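Local atomic coordinates of thioredoxin reductase (Streptomyces clavuligerus, PDB entry 4NTD), a protein that probably uses its bound FAD to form the disulfide bond of holomycin, a sulfur natural product, and resembles thioredoxin reductases in sequence and fold. Residues G183-A188 against H203-T208; A45-A50 against R91-G96; D107-E112 against D263-A268; E153-D158 against V255-V260. All coordinates share one frame; numbering follows the deposited sequence. Where two conformers were deposited one is given.

How the interactions relate
Interactions 2 and 4 are buried, whereas 1 and 3 lie partly buried. Interaction 2 joins two helices beside the parallel sheet of the FAD-binding part, and interaction 3 sets a helix against a strand of the adjoining antiparallel sheet. Interaction 1 joins a helix and a loop that flank the second parallel sheet, about 43 Å from interaction 2 between centres. Interaction 4 lies between the FAD-binding part and the part built on that second sheet, and it touches interaction 1 through His187 CG and Val256 CG2, 3.4 Å apart. Hydrocarbon contacts link the segments in all four. Bridging waters are added in 3, a carboxylate tied to the other subunit in 2, and a salt bridge within one segment in 4.

Interaction 1: G183-A188 against H203-T208; sequences GAVRHA and HGLELT
Ala184 and Val185, at the start of helix 184-191, pack against Leu205 and Leu207 in the connection between strand 198-201 and helix 209-217. The helix is the crossover of a beta-alpha-beta unit: it links strand 175-178 to the parallel strand 198-201 in the second, Rossmann-like sheet of this two-domain flavoprotein. The apolar contacts are few and between methyl groups. Leu205 reaches in with CG opposite the backbone N (chi1 -171°), which brings CD2 to 3.9 Å from Ala184 CB; the same methyl lies at 4.5 Å from Val185 CG2. Helix 209-217 adds Asp211 and Leu215 against Val185, so the valine sits between the loop and the following helix.

The polar links run along the chain or outward. Thr208 occupies the N-cap position of helix 209-217 and its side chain caps a backbone N there, while Leu205 O accepts from Arg202. Elsewhere on helix 184-191, Arg186 forms a salt bridge with Asp325 of the second subunit, while His187 touches glutathione and donates from NE2 to His161 O. Between the two segments the shortest approach is Val185 CG2 to Leu207 CD1, 3.7 Å.

Interaction 2: A45-A50 against R91-G96; sequences AALVLA and RAEVSG
Glu93 is the first residue of segment 91-96 to meet segment 45-50. Its CG stands opposite its own carbonyl carbon (chi1 -70°), and the chain then runs out extended, which brings the carboxylate slantwise across the end of Leu47, OE1 3.9 Å from Leu47 CD2. The polar business of that carboxylate lies in the other subunit: OE1 accepts from the backbone N of Ser77 of the second subunit and OE2 from that of Asp79 of the second subunit. The leucine methyl thus borders a carboxylate whose two oxygens are both engaged across the dimer interface.

Val94 comes next and does most of the packing, dividing its two methyls between neighbouring residues. CG1 lies 3.9 Å from Ala46 CB. CG2 rests on the backbone of Leu47, 3.8 Å from its N, and lies 3.9 Å from Leu47 CB. The backbones come closest at this point, the CA atoms of Leu47 and Val94 being 5.1 Å apart, and Ala46 offers only a methyl to the neighbouring helix. Beneath the pair, Leu58 of strand 56-60 touches both Ala46 and Val94.

Beyond Val94, Ser95 points away from helix 40-51, and Gly96 N continues the helical pattern by bonding to Ala92 O. The two axes run the same way, 9.0 Å apart and 24° from parallel. Neighbouring, nearly parallel helices packed beside a parallel sheet that includes strands 31-36 and 56-60 are the arrangement of a Rossmann-type fold, here the one that binds FAD.

Interaction 3: D107-E112 against D263-A268; sequences DDVERE and DGLLTA
Beside the FAD site, Leu265 of helix 264-269 leans on the backbone of Asp107, Asp108 and Val109; its side chain is about 4 Å from both the cofactor and Val106, an FAD-binding residue. A single methyl does the touching. CD2 lies 3.7 Å from Asp108 N and 3.8 Å from Asp107 C, and reaches Val109 CG2 at 4.2 Å, the two side chains meeting at about a right angle. In Leu265 CB already points to the strand, and CG, opposite the carbonyl carbon (chi1 -63°), continues toward it.

The strand is an outer member of the three-stranded antiparallel sheet 106-112, 119-124 and 129-132, the beta-meander found in FAD domains of this flavoprotein family. Asp107 and Asp108 form a classic beta bulge opposite Arg123. Asp108 starts away from the helix, and its OD2 salt-bridges Arg123, which Glu110 also holds; Val109, pointing the other way, faces the helix and packs on Phe120 and Val135 as well.

Water bridges the main chains where the side chains leave off, and Val109 O accepts from two of these molecules. Water 1 donates to Val109 O and to Leu265 O, at 2.8 Å each. Water 2 donates to Val109 O at 3.0 Å and makes a weak hydrogen bond to Ala268 O.

Interaction 4: E153-D158 against V255-V260; sequences ERWGKD and VVPRMV
The close part of this contact is the far end of the Trp155 indole, where CH2 comes to 4.0 Å from Pro257 CG and CZ3 to 4.4 Å from Val255 CG2. The tryptophan holds CG opposite its backbone N (chi1 176°), projecting the benzo ring across to the proline, and the two side chains run at about a right angle. Asp143 of strand 141-144 touches both Trp155 and Pro257. The indole also touches FAD, while Pro257 packs on His161 of the glutathione pocket.

Away from the indole the segments diverge, and Glu153, Lys157 and Arg258 are exposed. On the side of segment 153-158 remote from 255-260, buried Arg154 grips buried Asp158 side-on. Arg154 NE meets the syn lone pair of Asp158 OD2 at 2.8 Å, almost straight at 173°, and Arg154 NH2 meets OD1 from above the carboxylate plane. Arg154 NH1 has a second salt bridge, to Asp235.

The turn is held by this ion pair together with two backbone bonds to Arg154 O. With no polar pairing across it, the contact between the indole at the FAD and the loop leading into strand 258-261 probably depends on packing and the exclusion of water.

Interaction 1: G183-A188 against H203-T208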
# COMPACT_ATOMS: atom_id res chain seq x y z
N GLY A 183 16.25 -3.27 -20.44
CA GLY A 183 16.32 -2.41 -19.26
C GLY A 183 17.68 -2.35 -18.58
O GLY A 183 17.84 -1.63 -17.60
N ALA A 184 18.66 -3.08 -19.11
CA ALA A 184 19.97 -3.20 -18.45
C ALA A 184 20.73 -1.88 -18.30
O ALA A 184 21.37 -1.65 -17.28
CB ALA A 184 20.83 -4.22 -19.18
N VAL A 185 20.67 -1.02 -19.32
CA VAL A 185 21.36 0.27 -19.26
C VAL A 185 20.81 1.13 -18.13
O VAL A 185 21.57 1.62 -17.29
CB VAL A 185 21.29 1.04 -20.60
CG1 VAL A 185 21.83 2.46 -20.45
CG2 VAL A 185 22.07 0.31 -21.68
N ARG A 186 19.49 1.31 -18.10
CA ARG A 186 18.85 2.08 -17.03
C ARG A 186 19.12 1.46 -15.66
O ARG A 186 19.27 2.18 -14.67
CB ARG A 186 17.34 2.22 -17.28
CG ARG A 186 16.98 3.20 -18.39
CD ARG A 186 15.48 3.43 -18.51
NE ARG A 186 15.08 4.77 -18.07
CZ ARG A 186 14.74 5.11 -16.83
NH1 ARG A 186 14.74 4.23 -15.84
NH2 ARG A 186 14.39 6.37 -16.58
N HIS A 187 19.20 0.13 -15.60
CA HIS A 187 19.47 -0.57 -14.34
C HIS A 187 20.87 -0.26 -13.81
O HIS A 187 21.05 -0.06 -12.61
CB HIS A 187 19.28 -2.08 -14.50
CG HIS A 187 18.72 -2.75 -13.29
ND1 HIS A 187 17.52 -2.38 -12.73
CD2 HIS A 187 19.20 -3.76 -12.53
CE1 HIS A 187 17.27 -3.14 -11.68
NE2 HIS A 187 18.28 -3.99 -11.53
N ALA A 188 21.86 -0.21 -14.70
CA ALA A 188 23.23 0.15 -14.31
C ALA A 188 23.29 1.59 -13.79
O ALA A 188 23.97 1.86 -12.80
CB ALA A 188 24.18 -0.04 -15.48
N HIS A 203 27.12 -7.83 -23.43
CA HIS A 203 26.52 -9.10 -23.86
C HIS A 203 25.81 -8.98 -25.22
O HIS A 203 24.77 -9.59 -25.45
CB HIS A 203 25.55 -9.60 -22.78
CG HIS A 203 25.14 -11.03 -22.92
ND1 HIS A 203 26.06 -12.06 -22.96
CD2 HIS A 203 23.92 -11.61 -23.00
CE1 HIS A 203 25.42 -13.21 -23.07
NE2 HIS A 203 24.12 -12.96 -23.10
N GLY A 204 26.37 -8.16 -26.12
CA GLY A 204 25.76 -7.91 -27.43
C GLY A 204 24.45 -7.14 -27.44
O GLY A 204 23.75 -7.13 -28.46
N LEU A 205 24.10 -6.51 -26.32
CA LEU A 205 22.94 -5.62 -26.25
C LEU A 205 23.18 -4.40 -27.14
O LEU A 205 24.26 -3.81 -27.10
CB LEU A 205 22.71 -5.17 -24.81
CG LEU A 205 21.44 -4.40 -24.46
CD1 LEU A 205 20.21 -5.26 -24.68
CD2 LEU A 205 21.53 -3.94 -23.01
N GLU A 206 22.18 -4.03 -27.94
CA GLU A 206 22.28 -2.85 -28.80
C GLU A 206 22.20 -1.59 -27.95
O GLU A 206 21.18 -1.33 -27.30
CB GLU A 206 21.16 -2.84 -29.85
CG GLU A 206 21.13 -4.04 -30.79
CD GLU A 206 22.14 -3.95 -31.92
OE1 GLU A 206 23.08 -3.13 -31.85
OE2 GLU A 206 21.99 -4.71 -32.90
N LEU A 207 23.28 -0.81 -27.95
CA LEU A 207 23.33 0.47 -27.22
C LEU A 207 23.13 1.63 -28.19
O LEU A 207 23.68 1.63 -29.29
CB LEU A 207 24.68 0.64 -26.51
CG LEU A 207 24.83 0.21 -25.04
CD1 LEU A 207 23.91 -0.93 -24.64
CD2 LEU A 207 26.29 -0.14 -24.77
N THR A 208 22.34 2.61 -27.77
CA THR A 208 22.14 3.83 -28.54
C THR A 208 23.21 4.86 -28.16
O THR A 208 23.94 4.67 -27.19
CB THR A 208 20.75 4.45 -28.29
OG1 THR A 208 20.66 4.89 -26.92
CG2 THR A 208 19.65 3.44 -28.57

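Interaction 2: A45-A50 against R91-G96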
# COMPACT_ATOMS: atom_id res chain seq x y z
N ALA A 45 -5.42 -8.75 2.30
CA ALA A 45 -6.82 -8.74 1.84
C ALA A 45 -7.67 -9.64 2.74
O ALA A 45 -8.73 -9.23 3.22
CB ALA A 45 -6.91 -9.18 0.39
N ALA A 46 -7.21 -10.87 2.97
CA ALA A 46 -7.92 -11.83 3.81
C ALA A 46 -8.07 -11.35 5.25
O ALA A 46 -9.10 -11.58 5.88
CB ALA A 46 -7.23 -13.19 3.77
N LEU A 47 -7.03 -10.70 5.77
CA LEU A 47 -7.04 -10.20 7.15
C LEU A 47 -8.20 -9.21 7.37
O LEU A 47 -8.97 -9.36 8.32
CB LEU A 47 -5.70 -9.54 7.49
CG LEU A 47 -5.55 -8.88 8.87
CD1 LEU A 47 -5.90 -9.86 9.98
CD2 LEU A 47 -4.14 -8.34 9.05
N VAL A 48 -8.31 -8.23 6.48
CA VAL A 48 -9.36 -7.21 6.59
C VAL A 48 -10.74 -7.83 6.35
O VAL A 48 -11.70 -7.52 7.06
CB VAL A 48 -9.08 -6.02 5.64
CG1 VAL A 48 -10.25 -5.04 5.63
CG2 VAL A 48 -7.80 -5.31 6.05
N LEU A 49 -10.84 -8.72 5.36
CA LEU A 49 -12.12 -9.37 5.04
C LEU A 49 -12.62 -10.28 6.16
O LEU A 49 -13.82 -10.29 6.45
CB LEU A 49 -12.01 -10.16 3.73
CG LEU A 49 -11.88 -9.30 2.46
CD1 LEU A 49 -11.40 -10.15 1.29
CD2 LEU A 49 -13.19 -8.60 2.14
N ALA A 50 -11.72 -11.05 6.77
CA ALA A 50 -12.09 -11.92 7.90
C ALA A 50 -12.51 -11.10 9.12
O ALA A 50 -13.46 -11.46 9.82
CB ALA A 50 -10.94 -12.86 8.25
N ARG A 91 -0.30 -15.63 8.35
CA ARG A 91 -1.21 -16.77 8.27
C ARG A 91 -1.88 -17.05 9.62
O ARG A 91 -3.06 -17.38 9.68
CB ARG A 91 -0.49 -18.03 7.78
CG ARG A 91 -0.19 -18.04 6.29
CD ARG A 91 0.21 -19.43 5.81
NE ARG A 91 1.33 -19.98 6.56
CZ ARG A 91 2.61 -19.80 6.24
NH1 ARG A 91 2.94 -19.08 5.18
NH2 ARG A 91 3.57 -20.35 6.98
N ALA A 92 -1.11 -16.90 10.70
CA ALA A 92 -1.64 -17.09 12.06
C ALA A 92 -2.70 -16.03 12.40
O ALA A 92 -3.73 -16.36 12.98
CB ALA A 92 -0.52 -17.06 13.09
N GLU A 93 -2.44 -14.78 12.03
CA GLU A 93 -3.42 -13.70 12.22
C GLU A 93 -4.71 -14.01 11.47
O GLU A 93 -5.80 -13.98 12.05
CB GLU A 93 -2.86 -12.36 11.72
CG GLU A 93 -1.74 -11.79 12.57
CD GLU A 93 -1.09 -10.55 11.97
OE1 GLU A 93 -1.20 -10.33 10.74
OE2 GLU A 93 -0.45 -9.79 12.73
N VAL A 94 -4.57 -14.34 10.19
CA VAL A 94 -5.72 -14.58 9.32
C VAL A 94 -6.54 -15.80 9.77
O VAL A 94 -7.77 -15.73 9.82
CB VAL A 94 -5.26 -14.72 7.85
CG1 VAL A 94 -6.37 -15.24 6.95
CG2 VAL A 94 -4.76 -13.37 7.33
N SER A 95 -5.87 -16.90 10.10
CA SER A 95 -6.56 -18.11 10.55
C SER A 95 -7.23 -17.90 11.92
O SER A 95 -8.27 -18.49 12.20
CB SER A 95 -5.61 -19.31 10.59
OG SER A 95 -4.61 -19.15 11.57
N GLY A 96 -6.64 -17.04 12.75
CA GLY A 96 -7.22 -16.69 14.05
C GLY A 96 -8.60 -16.05 13.95
O GLY A 96 -9.43 -16.19 14.85

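Interaction 3: D107-E112 against D263-A268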
# COMPACT_ATOMS: atom_id res chain seq x y z
N ASP A 107 -6.53 -23.73 -10.96
CA ASP A 107 -6.30 -23.78 -12.40
C ASP A 107 -7.48 -23.28 -13.24
O ASP A 107 -7.38 -23.21 -14.46
CB ASP A 107 -5.85 -25.18 -12.84
CG ASP A 107 -6.98 -26.18 -12.87
OD1 ASP A 107 -7.99 -26.00 -12.15
OD2 ASP A 107 -6.85 -27.17 -13.61
N ASP A 108 -8.59 -22.90 -12.59
CA ASP A 108 -9.72 -22.30 -13.31
C ASP A 108 -10.62 -21.50 -12.38
O ASP A 108 -10.86 -21.88 -11.23
CB ASP A 108 -10.55 -23.39 -14.01
CG ASP A 108 -11.60 -22.81 -14.95
OD1 ASP A 108 -11.29 -21.86 -15.70
OD2 ASP A 108 -12.74 -23.30 -14.93
N VAL A 109 -11.11 -20.37 -12.89
CA VAL A 109 -12.16 -19.59 -12.23
C VAL A 109 -13.22 -19.26 -13.29
O VAL A 109 -12.91 -18.68 -14.33
CB VAL A 109 -11.62 -18.28 -11.62
CG1 VAL A 109 -12.73 -17.53 -10.89
CG2 VAL A 109 -10.46 -18.57 -10.67
N GLU A 110 -14.47 -19.64 -13.02
CA GLU A 110 -15.58 -19.43 -13.95
C GLU A 110 -16.66 -18.56 -13.31
O GLU A 110 -17.06 -18.79 -12.17
CB GLU A 110 -16.19 -20.77 -14.37
CG GLU A 110 -17.31 -20.65 -15.40
CD GLU A 110 -17.76 -22.00 -15.95
OE1 GLU A 110 -18.44 -22.01 -16.99
OE2 GLU A 110 -17.43 -23.04 -15.33
N ARG A 111 -17.14 -17.57 -14.06
CA ARG A 111 -18.14 -16.63 -13.56
C ARG A 111 -19.56 -17.13 -13.81
O ARG A 111 -19.85 -17.69 -14.88
CB ARG A 111 -17.95 -15.26 -14.23
CG ARG A 111 -18.86 -14.18 -13.67
CD ARG A 111 -18.23 -12.81 -13.80
NE ARG A 111 -18.06 -12.37 -15.19
CZ ARG A 111 -18.86 -11.53 -15.85
NH1 ARG A 111 -18.59 -11.22 -17.11
NH2 ARG A 111 -19.93 -10.98 -15.27
N GLU A 112 -20.43 -16.93 -12.82
CA GLU A 112 -21.85 -17.29 -12.92
C GLU A 112 -22.71 -16.09 -12.50
O GLU A 112 -22.19 -15.10 -11.97
CB GLU A 112 -22.17 -18.50 -12.02
CG GLU A 112 -21.02 -19.48 -11.78
CD GLU A 112 -20.82 -20.46 -12.91
OE1 GLU A 112 -21.63 -20.47 -13.86
OE2 GLU A 112 -19.84 -21.24 -12.86
N ASP A 263 -1.27 -13.91 -14.56
CA ASP A 263 -2.60 -13.35 -14.77
C ASP A 263 -3.50 -14.18 -15.70
O ASP A 263 -4.51 -13.69 -16.20
CB ASP A 263 -2.49 -11.90 -15.28
CG ASP A 263 -1.73 -11.78 -16.60
OD1 ASP A 263 -1.41 -12.82 -17.22
OD2 ASP A 263 -1.45 -10.64 -17.02
N GLY A 264 -3.13 -15.45 -15.92
CA GLY A 264 -3.90 -16.33 -16.79
C GLY A 264 -5.36 -16.48 -16.39
O GLY A 264 -6.24 -16.53 -17.24
N LEU A 265 -5.62 -16.56 -15.08
CA LEU A 265 -6.99 -16.68 -14.58
C LEU A 265 -7.80 -15.42 -14.85
O LEU A 265 -9.01 -15.50 -15.10
CB LEU A 265 -7.00 -17.00 -13.08
CG LEU A 265 -6.36 -18.33 -12.67
CD1 LEU A 265 -6.16 -18.38 -11.16
CD2 LEU A 265 -7.20 -19.51 -13.14
N LEU A 266 -7.14 -14.27 -14.81
CA LEU A 266 -7.79 -12.99 -15.09
C LEU A 266 -8.11 -12.85 -16.58
O LEU A 266 -9.21 -12.43 -16.94
CB LEU A 266 -6.91 -11.83 -14.62
CG LEU A 266 -6.65 -11.79 -13.11
CD1 LEU A 266 -5.50 -10.85 -12.77
CD2 LEU A 266 -7.90 -11.40 -12.35
N THR A 267 -7.16 -13.23 -17.43
CA THR A 267 -7.38 -13.24 -18.88
C THR A 267 -8.56 -14.15 -19.26
O THR A 267 -9.40 -13.76 -20.07
CB THR A 267 -6.11 -13.68 -19.63
OG1 THR A 267 -5.05 -12.77 -19.33
CG2 THR A 267 -6.35 -13.69 -21.14
N ALA A 268 -8.61 -15.34 -18.66
CA ALA A 268 -9.68 -16.30 -18.94
C ALA A 268 -11.06 -15.80 -18.51
O ALA A 268 -12.08 -16.14 -19.12
CB ALA A 268 -9.38 -17.64 -18.29
O HOH W 1 -10.21 -18.07 -14.93
O HOH W 2 -13.59 -17.85 -17.10

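Interaction 4: E153-D158 against V255-V260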
# COMPACT_ATOMS: atom_id res chain seq x y z
N GLU A 153 21.55 -20.75 -9.71
CA GLU A 153 22.11 -21.15 -8.42
C GLU A 153 22.26 -19.95 -7.47
O GLU A 153 22.03 -20.08 -6.27
CB GLU A 153 23.45 -21.86 -8.63
CG GLU A 153 23.34 -23.23 -9.30
CD GLU A 153 23.27 -23.16 -10.81
OE1 GLU A 153 23.29 -22.04 -11.38
OE2 GLU A 153 23.20 -24.24 -11.45
N ARG A 154 22.65 -18.80 -8.02
CA ARG A 154 22.95 -17.62 -7.21
C ARG A 154 21.79 -16.63 -7.06
O ARG A 154 21.91 -15.65 -6.31
CB ARG A 154 24.18 -16.91 -7.78
CG ARG A 154 25.42 -17.80 -7.91
CD ARG A 154 25.74 -18.59 -6.65
NE ARG A 154 25.98 -17.74 -5.49
CZ ARG A 154 26.24 -18.19 -4.26
NH1 ARG A 154 26.30 -19.49 -4.01
NH2 ARG A 154 26.44 -17.33 -3.27
N TRP A 155 20.68 -16.87 -7.76
CA TRP A 155 19.49 -16.00 -7.68
C TRP A 155 19.03 -15.81 -6.24
O TRP A 155 18.81 -16.79 -5.51
CB TRP A 155 18.37 -16.61 -8.54
CG TRP A 155 17.03 -15.90 -8.51
CD1 TRP A 155 15.84 -16.42 -8.08
CD2 TRP A 155 16.74 -14.57 -8.96
NE1 TRP A 155 14.83 -15.50 -8.23
CE2 TRP A 155 15.35 -14.35 -8.76
CE3 TRP A 155 17.51 -13.53 -9.50
CZ2 TRP A 155 14.73 -13.15 -9.09
CZ3 TRP A 155 16.88 -12.33 -9.83
CH2 TRP A 155 15.50 -12.15 -9.62
N GLY A 156 18.90 -14.55 -5.82
CA GLY A 156 18.48 -14.21 -4.46
C GLY A 156 19.60 -14.12 -3.44
O GLY A 156 19.38 -13.65 -2.32
N LYS A 157 20.80 -14.56 -3.83
CA LYS A 157 21.98 -14.49 -2.96
C LYS A 157 22.89 -13.35 -3.43
O LYS A 157 22.96 -12.31 -2.77
CB LYS A 157 22.72 -15.83 -2.96
CG LYS A 157 21.91 -16.98 -2.39
CD LYS A 157 22.67 -18.30 -2.49
CE LYS A 157 21.82 -19.46 -2.01
NZ LYS A 157 22.65 -20.65 -1.69
N ASP A 158 23.57 -13.54 -4.55
CA ASP A 158 24.42 -12.50 -5.14
C ASP A 158 24.25 -12.34 -6.66
O ASP A 158 25.02 -11.63 -7.31
CB ASP A 158 25.90 -12.73 -4.76
CG ASP A 158 26.32 -14.18 -4.85
OD1 ASP A 158 27.22 -14.59 -4.09
OD2 ASP A 158 25.75 -14.92 -5.68
N VAL A 255 20.56 -8.39 -12.75
CA VAL A 255 19.89 -8.55 -14.04
C VAL A 255 18.51 -7.91 -13.95
O VAL A 255 17.98 -7.70 -12.86
CB VAL A 255 19.74 -10.04 -14.44
CG1 VAL A 255 21.11 -10.68 -14.58
CG2 VAL A 255 18.90 -10.81 -13.43
N VAL A 256 17.93 -7.60 -15.11
CA VAL A 256 16.52 -7.26 -15.20
C VAL A 256 15.83 -8.46 -15.84
O VAL A 256 15.92 -8.66 -17.05
CB VAL A 256 16.28 -5.99 -16.06
CG1 VAL A 256 14.79 -5.67 -16.12
CG2 VAL A 256 17.05 -4.81 -15.48
N PRO A 257 15.15 -9.29 -15.02
CA PRO A 257 14.46 -10.44 -15.60
C PRO A 257 13.30 -10.02 -16.49
O PRO A 257 12.83 -8.88 -16.40
CB PRO A 257 13.91 -11.18 -14.37
CG PRO A 257 14.64 -10.63 -13.19
CD PRO A 257 14.99 -9.22 -13.56
N ARG A 258 12.85 -10.93 -17.35
CA ARG A 258 11.56 -10.75 -18.01
C ARG A 258 10.51 -11.10 -16.97
O ARG A 258 10.41 -12.25 -16.53
CB ARG A 258 11.40 -11.64 -19.26
CG ARG A 258 10.02 -11.53 -19.90
CD ARG A 258 9.90 -12.30 -21.21
NE ARG A 258 8.51 -12.34 -21.66
CZ ARG A 258 7.78 -13.45 -21.74
NH1 ARG A 258 8.31 -14.62 -21.41
NH2 ARG A 258 6.52 -13.39 -22.16
N MET A 259 9.75 -10.10 -16.54
CA MET A 259 8.77 -10.28 -15.46
C MET A 259 7.39 -10.55 -16.03
O MET A 259 6.79 -9.68 -16.67
CB MET A 259 8.75 -9.06 -14.55
CG MET A 259 10.02 -8.94 -13.73
SD MET A 259 10.13 -7.35 -12.89
CE MET A 259 11.81 -6.93 -13.32
N VAL A 260 6.89 -11.76 -15.78
CA VAL A 260 5.65 -12.22 -16.36
C VAL A 260 4.61 -12.42 -15.26
O VAL A 260 4.75 -13.33 -14.43
CB VAL A 260 5.86 -13.54 -17.13
CG1 VAL A 260 4.59 -13.96 -17.85
CG2 VAL A 260 7.01 -13.38 -18.13